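Local atomic coordinates of beta-glucoside phosphorylase BglX (Unidentified, PDB entry 5VQE), a protein that probably breaks down beta-glucosides by phosphorolysis, as a glycoside hydrolase family 3 enzyme that passes the glucosyl unit to phosphate. Residues 340-343 with 344-348; 498-501 with 502-505; 155-158 with 159-162; 370-373 with 374-377. All blocks are in the same frame, centred on the assembly; numbering follows the deposited sequence.

Overall arrangement
The four contacts are short-range and lie in different parts of the chain. Contact 3 is the buried one: an asparagine's Asx turn, its centre about 12 Å from that of the chain, near the bound sugar. Contact 1 is partly buried, regular helix with a salt bridge on one flank and packed leucine and valine on another. Contacts 2 and 4 are surface turns, whose backbone carbonyls collect bonds while apolar side chains reach inward. No two share a helix or strand; contacts 1 and 3 both fall in the family's N-terminal domain, whereas contact 2 leads into the mixed sheet and contact 4 into helix 378-391. The centres of contacts 1 and 2 are about 64 Å apart.

Contact 1. Residues 340-343 with 344-348; sequences HERL and DEAVA
The opening turns of helix 340-356, within the family 3 N-terminal domain, bring Arg342 beside Glu345 and Ala346, three and four residues on. Regular i to i+4 bonds build the frame, among them Ala346 N to Arg342 O at 2.9 Å and Val347 N to Leu343 O at 3.0 Å. With CG of Arg342 anti to its N, a bend at chi2 (66°) carries the guanidinium forward along the helix. There NH1 donates to Glu345 OE1 at 3.0 Å in a salt bridge; the two flat groups are turned 62° apart, and NH1 reaches the oxygen from above the carboxylate plane. Ala346 CB lies under one face of the guanidinium, 3.9 Å from NH2, a place where a small methyl leaves room for the flat group. NE and NH2 are held elsewhere, by Ile309 O and Asp314. On another flank Leu343 and Val347 point the same way, CD1 to CG2 4.1 Å, and pack with Leu34 and Leu25 of the neighbouring helices. Asp344 forms a salt bridge with Lys33. Putting a leucine at Arg342 would probably strip Glu345 and Asp314 of their positive partner and leave Ile309 O without this donor. One arginine therefore meets two carboxylates, a sharing that is likely to balance its buried charge.

Contact 2. Residues 498-501 with 502-505; sequences PKFV and CDVP
Phe500 and Asp503 open and close a type I beta turn in the loop that leads into strand 506-510 of the mixed sheet, part of the alpha/beta sandwich domain known from family 3 enzymes. From CB outward, Phe500 first meets its turn partner: its CB lies 4.2 Å from Asp503 CB. CG stands anti to the carbonyl carbon (chi1 -58°), which sends the ring away from the turn. Near the ring plane, CD1 has Asp503 OD2 at its edge, 4.3 Å off, a position in which the carboxylate faces the slightly positive C-H rim. Farther along, CE2 lies close beneath Lys499 CG, 3.2 Å away, as the lysine chain passes over one ring face near its rim. The ring also packs on Ile460 and Leu463 of helix 460-466 and on Pro454, which suits an aromatic residue that must join a surface turn to the layer behind it. Val504 turns its branched side chain to Leu463 and Phe470, a buried place for an aliphatic group. On the turn's other side, Val501 CG2 rests 4.2 Å from Cys502 SG, and the valine reaches Met522 and Thr506. The backbone of the turn is gripped at a single oxygen: Phe500 O takes Asp503 N at 2.9 Å from above its carbonyl plane, and Val504 N at 2.8 Å almost straight in line with the C=O bond, at 179°.

Contact 3. Residues 155-158 with 159-162; sequences PENP and ITNV
After Asn157 the backbone bends through Pro158 and Ile159, whose angles resemble those of the middle of a type I turn, and then turns sharply at Asn161, whose phi is positive (59°). The bend is an Asx turn. A chi1 of -170° swings the amide of Asn157 away from its own N and over the following peptides, and OD1 accepts from Ile159 N at 2.9 Å, in the carbonyl plane, and weakly from Thr160 N at 3.4 Å. Pro158 suits the middle of the turn, since it needs no N-H and its ring fixes phi. Thr160 crosses the asparagine at about a right angle, OG1 lying 3.3 Å from Asn157 CG, and that hydroxyl is hydrogen-bonded to Asp152 OD1. The other arm, ND2, donates to Asp198 OD1 and Asp201 O. With a leucine in place of Asn157, Ile159 N would probably be left without its acceptor and Asp198 OD1 without this donor, freeing the bend to shift. The side chain of Ile159 lies about 6 Å from the bound sugar, and its carbonyl holds Arg163 of the sugar pocket. The loop runs from strand 143-144 of a parallel sheet to helix 169-184, and Asn161 ND2 reaches Asn513, beyond strand 506-510 of the mixed sheet.

Contact 4. Residues 370-373 with 374-377; sequences HAME and RIQS
Backbone bonds come first where Ala371 and Met372 meet Arg374 and Ile375, in the loop that joins helix 340-356 to helix 378-391 and packs on helix 122-138. Arg374 N donates to Ala371 O at 3.1 Å, and Ile375 N to Met372 O at the same distance, both i to i+3. A water bridges Met372 O and Ile375 O. The chain then makes a type II turn from Arg374 to Ser377, with Gln376 at positive phi (56°), and Ser377 N returns to Arg374 O at 3.2 Å. Ser377 OG bonds weakly to that same oxygen and weakly to His380 N, as befits a small hydroxyl residue at the N-cap of helix 378-391.

Among the side chains, the arginine folds back at chi3 (-65°), which lays its guanidinium against Ala371: NH2 is 3.3 Å from CB, and the carbonyl oxygen sits over one face near the rim. A residue as small as alanine suits this close approach. Apolar contact joins Met372 SD to Ile375 CD1 at 4.1 Å; the two chains lie side by side, pointing the same way, and both also touch Val139.

Arg374 NH1 also donates to Ser134 O, near the end of helix 122-138. The positive group would thus probably be favoured by the negative end of that helix's dipole.

Contact 1. Residues 340-343 with 344-348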
ATOM      1  N   HIS A 340      -7.881 -24.504  22.107  1.00 15.56           N
ATOM      2  CA  HIS A 340      -6.468 -24.862  22.171  1.00 19.79           C
ATOM      3  C   HIS A 340      -6.002 -25.501  20.877  1.00 18.59           C
ATOM      4  O   HIS A 340      -4.829 -25.378  20.508  1.00 20.94           O
ATOM      5  CB  HIS A 340      -6.217 -25.818  23.339  1.00 17.48           C
ATOM      6  CG  HIS A 340      -6.314 -25.165  24.679  1.00 13.98           C
ATOM      7  ND1 HIS A 340      -5.203 -24.762  25.388  1.00 19.90           N
ATOM      8  CD2 HIS A 340      -7.385 -24.824  25.428  1.00 17.71           C
ATOM      9  CE1 HIS A 340      -5.589 -24.210  26.524  1.00 18.88           C
ATOM     10  NE2 HIS A 340      -6.908 -24.235  26.573  1.00 21.10           N
ATOM     11  N   GLU A 341      -6.905 -26.188  20.180  1.00 17.49           N
ATOM     12  CA  GLU A 341      -6.536 -26.873  18.951  1.00 19.80           C
ATOM     13  C   GLU A 341      -6.338 -25.877  17.812  1.00 17.67           C
ATOM     14  O   GLU A 341      -5.420 -26.020  16.994  1.00 18.29           O
ATOM     15  CB  GLU A 341      -7.608 -27.910  18.613  1.00 25.33           C
ATOM     16  CG  GLU A 341      -7.647 -29.110  19.589  1.00 26.98           C
ATOM     17  CD  GLU A 341      -8.415 -28.855  20.900  1.00 26.91           C
ATOM     18  OE1 GLU A 341      -9.082 -27.804  21.052  1.00 21.17           O
ATOM     19  OE2 GLU A 341      -8.347 -29.732  21.788  1.00 22.71           O
ATOM     20  N   ARG A 342      -7.173 -24.842  17.764  1.00 16.45           N
ATOM     21  CA  ARG A 342      -7.000 -23.791  16.772  1.00 18.44           C
ATOM     22  C   ARG A 342      -5.793 -22.911  17.103  1.00 15.19           C
ATOM     23  O   ARG A 342      -5.089 -22.444  16.200  1.00 13.27           O
ATOM     24  CB  ARG A 342      -8.285 -22.980  16.693  1.00 19.85           C
ATOM     25  CG  ARG A 342      -8.245 -21.797  15.777  1.00 18.96           C
ATOM     26  CD  ARG A 342      -8.097 -22.128  14.305  1.00 19.67           C
ATOM     27  NE  ARG A 342      -7.562 -20.932  13.669  1.00 13.29           N
ATOM     28  CZ  ARG A 342      -6.512 -20.880  12.859  1.00 14.65           C
ATOM     29  NH1 ARG A 342      -5.877 -21.976  12.482  1.00 13.87           N
ATOM     30  NH2 ARG A 342      -6.116 -19.701  12.396  1.00 17.88           N
ATOM     31  N   LEU A 343      -5.540 -22.669  18.390  1.00 15.65           N
ATOM     32  CA  LEU A 343      -4.333 -21.947  18.780  1.00 18.74           C
ATOM     33  C   LEU A 343      -3.087 -22.648  18.254  1.00 15.96           C
ATOM     34  O   LEU A 343      -2.198 -22.012  17.674  1.00 13.47           O
ATOM     35  CB  LEU A 343      -4.269 -21.814  20.302  1.00 17.67           C
ATOM     36  CG  LEU A 343      -2.993 -21.199  20.870  1.00 16.45           C
ATOM     37  CD1 LEU A 343      -2.810 -19.779  20.355  1.00 12.64           C
ATOM     38  CD2 LEU A 343      -3.035 -21.204  22.391  1.00 17.36           C
ATOM     39  N   ASP A 344      -3.005 -23.967  18.444  1.00 16.33           N
ATOM     40  CA  ASP A 344      -1.828 -24.703  17.996  1.00 16.82           C
ATOM     41  C   ASP A 344      -1.686 -24.658  16.484  1.00 14.86           C
ATOM     42  O   ASP A 344      -0.564 -24.645  15.967  1.00 14.86           O
ATOM     43  CB  ASP A 344      -1.895 -26.156  18.471  1.00 14.94           C
ATOM     44  CG  ASP A 344      -1.545 -26.309  19.934  1.00 18.02           C
ATOM     45  OD1 ASP A 344      -1.075 -25.329  20.540  1.00 19.19           O
ATOM     46  OD2 ASP A 344      -1.737 -27.412  20.484  1.00 21.48           O
ATOM     47  N   GLU A 345      -2.804 -24.629  15.764  1.00 12.67           N
ATOM     48  CA  GLU A 345      -2.752 -24.624  14.309  1.00 16.82           C
ATOM     49  C   GLU A 345      -2.308 -23.266  13.785  1.00 11.42           C
ATOM     50  O   GLU A 345      -1.543 -23.180  12.818  1.00 12.66           O
ATOM     51  CB  GLU A 345      -4.123 -25.009  13.759  1.00 12.55           C
ATOM     52  CG  GLU A 345      -4.168 -25.232  12.266  1.00 17.84           C
ATOM     53  CD  GLU A 345      -5.565 -25.549  11.782  1.00 22.21           C
ATOM     54  OE1 GLU A 345      -6.519 -24.867  12.225  1.00 20.60           O
ATOM     55  OE2 GLU A 345      -5.713 -26.487  10.972  1.00 26.75           O
ATOM     56  N   ALA A 346      -2.761 -22.191  14.422  1.00 13.75           N
ATOM     57  CA  ALA A 346      -2.296 -20.861  14.048  1.00 14.31           C
ATOM     58  C   ALA A 346      -0.799 -20.722  14.290  1.00 13.42           C
ATOM     59  O   ALA A 346      -0.053 -20.262  13.418  1.00 12.53           O
ATOM     60  CB  ALA A 346      -3.076 -19.805  14.831  1.00 12.82           C
ATOM     61  N   VAL A 347      -0.337 -21.116  15.478  1.00 13.75           N
ATOM     62  CA  VAL A 347       1.080 -20.986  15.803  1.00 10.75           C
ATOM     63  C   VAL A 347       1.925 -21.870  14.904  1.00 12.45           C
ATOM     64  O   VAL A 347       3.049 -21.503  14.544  1.00 14.17           O
ATOM     65  CB  VAL A 347       1.308 -21.302  17.292  1.00 13.11           C
ATOM     66  CG1 VAL A 347       2.788 -21.362  17.608  1.00 15.12           C
ATOM     67  CG2 VAL A 347       0.635 -20.252  18.138  1.00 13.36           C
ATOM     68  N   ALA A 348       1.414 -23.040  14.521  1.00 10.51           N
ATOM     69  CA  ALA A 348       2.162 -23.892  13.604  1.00 12.83           C
ATOM     70  C   ALA A 348       2.413 -23.182  12.279  1.00 13.48           C
ATOM     71  O   ALA A 348       3.500 -23.293  11.703  1.00 11.29           O
ATOM     72  CB  ALA A 348       1.420 -25.205  13.372  1.00 12.73           C
TER
HETATM   73  O   HOH W   1      -2.981 -24.706  22.072  1.00 26.14           O
HETATM   74  O   HOH W   2      -3.291 -22.154  10.875  1.00 10.30           O

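Contact 2. Residues 498-501 with 502-505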
ATOM      1  N   PRO A 498      -9.256  26.137 -11.990  1.00 20.64           N
ATOM      2  CA  PRO A 498      -9.044  26.511 -13.406  1.00 22.60           C
ATOM      3  C   PRO A 498     -10.255  27.235 -13.978  1.00 20.34           C
ATOM      4  O   PRO A 498     -11.012  26.731 -14.810  1.00 26.10           O
ATOM      5  CB  PRO A 498      -8.791  25.152 -14.075  1.00 21.08           C
ATOM      6  CG  PRO A 498      -8.629  24.162 -12.962  1.00 19.61           C
ATOM      7  CD  PRO A 498      -9.426  24.687 -11.842  1.00 18.87           C
ATOM      8  N   LYS A 499     -10.465  28.465 -13.527  1.00 18.03           N
ATOM      9  CA  LYS A 499     -11.710  29.155 -13.812  1.00 23.56           C
ATOM     10  C   LYS A 499     -11.633  30.064 -15.032  1.00 20.17           C
ATOM     11  O   LYS A 499     -12.641  30.683 -15.385  1.00 20.60           O
ATOM     12  CB  LYS A 499     -12.144  29.952 -12.582  1.00 24.34           C
ATOM     13  CG  LYS A 499     -11.357  31.224 -12.337  1.00 21.64           C
ATOM     14  CD  LYS A 499     -11.768  31.871 -11.013  1.00 23.12           C
ATOM     15  CE  LYS A 499     -13.246  32.229 -11.017  1.00 27.46           C
ATOM     16  NZ  LYS A 499     -13.653  32.963  -9.797  1.00 25.33           N
ATOM     17  N   PHE A 500     -10.483  30.134 -15.704  1.00 19.90           N
ATOM     18  CA  PHE A 500     -10.302  31.008 -16.856  1.00 17.95           C
ATOM     19  C   PHE A 500      -9.726  30.245 -18.045  1.00 20.36           C
ATOM     20  O   PHE A 500      -8.954  30.795 -18.837  1.00 17.36           O
ATOM     21  CB  PHE A 500      -9.403  32.193 -16.497  1.00 16.81           C
ATOM     22  CG  PHE A 500      -9.917  33.022 -15.346  1.00 17.28           C
ATOM     23  CD1 PHE A 500     -11.100  33.734 -15.461  1.00 16.27           C
ATOM     24  CD2 PHE A 500      -9.205  33.111 -14.162  1.00 16.73           C
ATOM     25  CE1 PHE A 500     -11.572  34.502 -14.406  1.00 19.40           C
ATOM     26  CE2 PHE A 500      -9.668  33.873 -13.116  1.00 19.17           C
ATOM     27  CZ  PHE A 500     -10.858  34.570 -13.237  1.00 19.06           C
ATOM     28  N   VAL A 501     -10.124  28.980 -18.218  1.00 18.52           N
ATOM     29  CA  VAL A 501      -9.514  28.135 -19.249  1.00 16.27           C
ATOM     30  C   VAL A 501      -9.789  28.631 -20.668  1.00 19.66           C
ATOM     31  O   VAL A 501      -9.056  28.266 -21.592  1.00 20.34           O
ATOM     32  CB  VAL A 501      -9.978  26.668 -19.108  1.00 16.79           C
ATOM     33  CG1 VAL A 501      -9.486  26.080 -17.779  1.00 18.69           C
ATOM     34  CG2 VAL A 501     -11.503  26.548 -19.243  1.00 19.33           C
ATOM     35  N   CYS A 502     -10.823  29.447 -20.877  1.00 16.19           N
ATOM     36  CA  CYS A 502     -11.095  30.010 -22.192  1.00 16.95           C
ATOM     37  C   CYS A 502     -10.426  31.361 -22.400  1.00 18.27           C
ATOM     38  O   CYS A 502     -10.452  31.883 -23.520  1.00 20.42           O
ATOM     39  CB  CYS A 502     -12.601  30.161 -22.399  1.00 20.24           C
ATOM     40  SG  CYS A 502     -13.481  28.604 -22.346  1.00 26.85           S
ATOM     41  N   ASP A 503      -9.838  31.926 -21.349  1.00 18.75           N
ATOM     42  CA  ASP A 503      -9.133  33.201 -21.404  1.00 21.67           C
ATOM     43  C   ASP A 503      -7.623  33.051 -21.330  1.00 20.67           C
ATOM     44  O   ASP A 503      -6.904  33.867 -21.908  1.00 20.59           O
ATOM     45  CB  ASP A 503      -9.597  34.106 -20.252  1.00 17.34           C
ATOM     46  CG  ASP A 503     -11.046  34.551 -20.401  1.00 20.67           C
ATOM     47  OD1 ASP A 503     -11.325  35.378 -21.295  1.00 20.52           O
ATOM     48  OD2 ASP A 503     -11.908  34.062 -19.635  1.00 20.77           O
ATOM     49  N   VAL A 504      -7.132  32.036 -20.626  1.00 18.62           N
ATOM     50  CA  VAL A 504      -5.703  31.775 -20.507  1.00 14.00           C
ATOM     51  C   VAL A 504      -5.465  30.276 -20.663  1.00 17.79           C
ATOM     52  O   VAL A 504      -6.113  29.476 -19.970  1.00 16.28           O
ATOM     53  CB  VAL A 504      -5.158  32.283 -19.166  1.00 16.93           C
ATOM     54  CG1 VAL A 504      -3.662  32.018 -19.054  1.00 20.83           C
ATOM     55  CG2 VAL A 504      -5.451  33.774 -18.993  1.00 19.12           C
ATOM     56  N   PRO A 505      -4.566  29.845 -21.544  1.00 19.40           N
ATOM     57  CA  PRO A 505      -4.278  28.408 -21.656  1.00 16.42           C
ATOM     58  C   PRO A 505      -3.935  27.808 -20.301  1.00 14.23           C
ATOM     59  O   PRO A 505      -3.163  28.378 -19.526  1.00 14.56           O
ATOM     60  CB  PRO A 505      -3.088  28.363 -22.618  1.00 19.74           C
ATOM     61  CG  PRO A 505      -3.228  29.601 -23.445  1.00 19.25           C
ATOM     62  CD  PRO A 505      -3.769  30.638 -22.503  1.00 19.05           C
TER

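Contact 3. Residues 155-158 with 159-162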
ATOM      1  N   PRO A 155     -14.078   5.008  -8.451  1.00 16.47           N
ATOM      2  CA  PRO A 155     -13.106   6.118  -8.450  1.00 18.04           C
ATOM      3  C   PRO A 155     -13.224   7.076  -7.265  1.00 20.66           C
ATOM      4  O   PRO A 155     -12.340   7.928  -7.105  1.00 18.96           O
ATOM      5  CB  PRO A 155     -13.405   6.853  -9.769  1.00 22.12           C
ATOM      6  CG  PRO A 155     -14.352   5.969 -10.530  1.00 27.51           C
ATOM      7  CD  PRO A 155     -15.073   5.151  -9.526  1.00 22.13           C
ATOM      8  N   GLU A 156     -14.271   6.989  -6.446  1.00 18.00           N
ATOM      9  CA  GLU A 156     -14.379   7.834  -5.264  1.00 19.19           C
ATOM     10  C   GLU A 156     -13.768   7.188  -4.030  1.00 18.62           C
ATOM     11  O   GLU A 156     -13.768   7.804  -2.956  1.00 22.42           O
ATOM     12  CB  GLU A 156     -15.849   8.183  -4.987  1.00 23.26           C
ATOM     13  CG  GLU A 156     -16.492   9.059  -6.056  1.00 30.27           C
ATOM     14  CD  GLU A 156     -15.881  10.458  -6.112  1.00 34.28           C
ATOM     15  OE1 GLU A 156     -15.613  11.036  -5.036  1.00 38.86           O
ATOM     16  OE2 GLU A 156     -15.668  10.974  -7.231  1.00 31.56           O
ATOM     17  N   ASN A 157     -13.259   5.976  -4.150  1.00 16.48           N
ATOM     18  CA  ASN A 157     -12.650   5.311  -3.005  1.00 18.08           C
ATOM     19  C   ASN A 157     -11.298   5.953  -2.717  1.00 21.15           C
ATOM     20  O   ASN A 157     -10.437   5.982  -3.609  1.00 18.76           O
ATOM     21  CB  ASN A 157     -12.486   3.821  -3.279  1.00 15.24           C
ATOM     22  CG  ASN A 157     -12.078   3.050  -2.047  1.00 18.28           C
ATOM     23  OD1 ASN A 157     -11.228   3.490  -1.278  1.00 17.70           O
ATOM     24  ND2 ASN A 157     -12.689   1.890  -1.850  1.00 16.61           N
ATOM     25  N   PRO A 158     -11.066   6.479  -1.512  1.00 18.98           N
ATOM     26  CA  PRO A 158      -9.819   7.198  -1.232  1.00 23.25           C
ATOM     27  C   PRO A 158      -8.644   6.327  -0.824  1.00 22.79           C
ATOM     28  O   PRO A 158      -7.521   6.842  -0.761  1.00 25.39           O
ATOM     29  CB  PRO A 158     -10.223   8.104  -0.060  1.00 24.95           C
ATOM     30  CG  PRO A 158     -11.182   7.266   0.697  1.00 23.85           C
ATOM     31  CD  PRO A 158     -11.977   6.513  -0.352  1.00 23.08           C
ATOM     32  N   ILE A 159      -8.865   5.050  -0.523  1.00 19.00           N
ATOM     33  CA  ILE A 159      -7.834   4.196   0.055  1.00 18.89           C
ATOM     34  C   ILE A 159      -7.365   3.126  -0.913  1.00 18.30           C
ATOM     35  O   ILE A 159      -6.457   2.350  -0.576  1.00 14.92           O
ATOM     36  CB  ILE A 159      -8.318   3.574   1.385  1.00 20.73           C
ATOM     37  CG1 ILE A 159      -7.145   3.107   2.247  1.00 31.07           C
ATOM     38  CG2 ILE A 159      -9.296   2.426   1.149  1.00 22.15           C
ATOM     39  CD1 ILE A 159      -6.294   4.235   2.796  1.00 33.25           C
ATOM     40  N   THR A 160      -7.931   3.080  -2.121  1.00 15.53           N
ATOM     41  CA  THR A 160      -7.419   2.237  -3.194  1.00 15.63           C
ATOM     42  C   THR A 160      -6.600   3.104  -4.146  1.00 12.21           C
ATOM     43  O   THR A 160      -5.442   3.415  -3.854  1.00 15.70           O
ATOM     44  CB  THR A 160      -8.576   1.529  -3.899  1.00 17.41           C
ATOM     45  OG1 THR A 160      -9.621   2.469  -4.187  1.00 17.26           O
ATOM     46  CG2 THR A 160      -9.133   0.421  -2.997  1.00 16.21           C
ATOM     47  N   ASN A 161      -7.187   3.532  -5.260  1.00 13.04           N
ATOM     48  CA  ASN A 161      -6.615   4.610  -6.085  1.00 13.43           C
ATOM     49  C   ASN A 161      -5.215   4.190  -6.530  1.00 14.36           C
ATOM     50  O   ASN A 161      -5.041   3.055  -7.006  1.00 14.95           O
ATOM     51  CB  ASN A 161      -6.685   5.901  -5.278  1.00 13.65           C
ATOM     52  CG  ASN A 161      -6.588   7.135  -6.144  1.00 20.46           C
ATOM     53  OD1 ASN A 161      -5.528   7.768  -6.246  1.00 16.68           O
ATOM     54  ND2 ASN A 161      -7.700   7.489  -6.781  1.00 15.53           N
ATOM     55  N   VAL A 162      -4.193   5.033  -6.371  1.00 14.46           N
ATOM     56  CA  VAL A 162      -2.872   4.717  -6.900  1.00 14.84           C
ATOM     57  C   VAL A 162      -2.185   3.580  -6.166  1.00 12.93           C
ATOM     58  O   VAL A 162      -1.131   3.133  -6.616  1.00 13.32           O
ATOM     59  CB  VAL A 162      -1.939   5.948  -6.876  1.00 13.45           C
ATOM     60  CG1 VAL A 162      -2.471   7.033  -7.793  1.00 18.48           C
ATOM     61  CG2 VAL A 162      -1.739   6.473  -5.465  1.00 15.25           C
TER

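Contact 4. Residues 370-373 with 374-377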
ATOM      1  N   HIS A 370      27.679  -4.413   4.136  1.00 23.57           N
ATOM      2  CA  HIS A 370      27.770  -4.245   2.688  1.00 31.99           C
ATOM      3  C   HIS A 370      26.395  -4.196   2.022  1.00 29.48           C
ATOM      4  O   HIS A 370      26.220  -3.520   1.002  1.00 22.96           O
ATOM      5  CB  HIS A 370      28.613  -5.403   2.141  1.00 33.11           C
ATOM      6  CG  HIS A 370      28.867  -5.352   0.668  1.00 35.06           C
ATOM      7  ND1 HIS A 370      28.635  -4.232  -0.099  1.00 46.27           N
ATOM      8  CD2 HIS A 370      29.354  -6.294  -0.176  1.00 44.13           C
ATOM      9  CE1 HIS A 370      28.962  -4.486  -1.355  1.00 43.65           C
ATOM     10  NE2 HIS A 370      29.402  -5.730  -1.428  1.00 47.82           N
ATOM     11  N   ALA A 371      25.408  -4.899   2.586  1.00 25.30           N
ATOM     12  CA  ALA A 371      24.082  -4.946   1.974  1.00 23.28           C
ATOM     13  C   ALA A 371      23.415  -3.577   1.963  1.00 18.93           C
ATOM     14  O   ALA A 371      22.590  -3.296   1.085  1.00 18.97           O
ATOM     15  CB  ALA A 371      23.204  -5.959   2.709  1.00 24.19           C
ATOM     16  N   MET A 372      23.752  -2.718   2.925  1.00 17.93           N
ATOM     17  CA  MET A 372      23.144  -1.395   2.999  1.00 19.78           C
ATOM     18  C   MET A 372      23.441  -0.554   1.768  1.00 19.24           C
ATOM     19  O   MET A 372      22.699   0.396   1.490  1.00 17.93           O
ATOM     20  CB  MET A 372      23.638  -0.656   4.242  1.00 21.83           C
ATOM     21  CG  MET A 372      23.337  -1.361   5.545  1.00 25.64           C
ATOM     22  SD  MET A 372      21.590  -1.312   5.933  1.00 25.21           S
ATOM     23  CE  MET A 372      21.456   0.342   6.603  1.00 22.36           C
ATOM     24  N   GLU A 373      24.511  -0.869   1.036  1.00 23.13           N
ATOM     25  CA  GLU A 373      24.850  -0.111  -0.162  1.00 20.79           C
ATOM     26  C   GLU A 373      23.825  -0.280  -1.272  1.00 16.73           C
ATOM     27  O   GLU A 373      23.844   0.495  -2.230  1.00 17.81           O
ATOM     28  CB  GLU A 373      26.235  -0.521  -0.677  1.00 23.82           C
ATOM     29  CG  GLU A 373      27.362  -0.184   0.294  1.00 28.46           C
ATOM     30  CD  GLU A 373      28.734  -0.588  -0.216  1.00 36.54           C
ATOM     31  OE1 GLU A 373      28.940  -0.619  -1.452  1.00 38.38           O
ATOM     32  OE2 GLU A 373      29.613  -0.878   0.623  1.00 39.68           O
ATOM     33  N   ARG A 374      22.937  -1.271  -1.171  1.00 16.49           N
ATOM     34  CA  ARG A 374      21.870  -1.414  -2.154  1.00 19.80           C
ATOM     35  C   ARG A 374      20.826  -0.322  -2.021  1.00 15.93           C
ATOM     36  O   ARG A 374      20.096  -0.059  -2.984  1.00 16.91           O
ATOM     37  CB  ARG A 374      21.185  -2.774  -2.007  1.00 17.61           C
ATOM     38  CG  ARG A 374      22.120  -3.955  -2.077  1.00 16.57           C
ATOM     39  CD  ARG A 374      21.355  -5.244  -2.273  1.00 18.23           C
ATOM     40  NE  ARG A 374      20.481  -5.590  -1.150  1.00 15.74           N
ATOM     41  CZ  ARG A 374      20.777  -6.453  -0.179  1.00 17.77           C
ATOM     42  NH1 ARG A 374      19.884  -6.709   0.778  1.00 15.03           N
ATOM     43  NH2 ARG A 374      21.944  -7.081  -0.165  1.00 16.50           N
ATOM     44  N   ILE A 375      20.713   0.291  -0.845  1.00 18.09           N
ATOM     45  CA  ILE A 375      19.679   1.288  -0.611  1.00 19.15           C
ATOM     46  C   ILE A 375      20.061   2.575  -1.324  1.00 18.02           C
ATOM     47  O   ILE A 375      21.184   3.075  -1.173  1.00 17.24           O
ATOM     48  CB  ILE A 375      19.480   1.515   0.894  1.00 15.74           C
ATOM     49  CG1 ILE A 375      19.166   0.182   1.585  1.00 16.01           C
ATOM     50  CG2 ILE A 375      18.359   2.506   1.127  1.00 18.41           C
ATOM     51  CD1 ILE A 375      19.057   0.257   3.101  1.00 16.74           C
ATOM     52  N   GLN A 376      19.126   3.113  -2.112  1.00 15.04           N
ATOM     53  CA  GLN A 376      19.371   4.265  -2.983  1.00 15.61           C
ATOM     54  C   GLN A 376      20.534   4.004  -3.933  1.00 21.45           C
ATOM     55  O   GLN A 376      21.265   4.923  -4.310  1.00 19.65           O
ATOM     56  CB  GLN A 376      19.608   5.542  -2.172  1.00 19.82           C
ATOM     57  CG  GLN A 376      18.346   6.091  -1.527  1.00 21.04           C
ATOM     58  CD  GLN A 376      18.524   7.503  -1.003  1.00 27.15           C
ATOM     59  OE1 GLN A 376      18.788   8.432  -1.766  1.00 30.71           O
ATOM     60  NE2 GLN A 376      18.382   7.672   0.304  1.00 24.09           N
ATOM     61  N   SER A 377      20.697   2.753  -4.348  1.00 17.38           N
ATOM     62  CA  SER A 377      21.740   2.409  -5.298  1.00 18.79           C
ATOM     63  C   SER A 377      21.423   2.984  -6.678  1.00 19.97           C
ATOM     64  O   SER A 377      20.278   3.325  -7.001  1.00 17.93           O
ATOM     65  CB  SER A 377      21.900   0.892  -5.388  1.00 21.69           C
ATOM     66  OG  SER A 377      20.740   0.298  -5.942  1.00 22.61           O
TER
HETATM   67  O   HOH W   3      23.481   2.818   0.658  1.00 19.88           O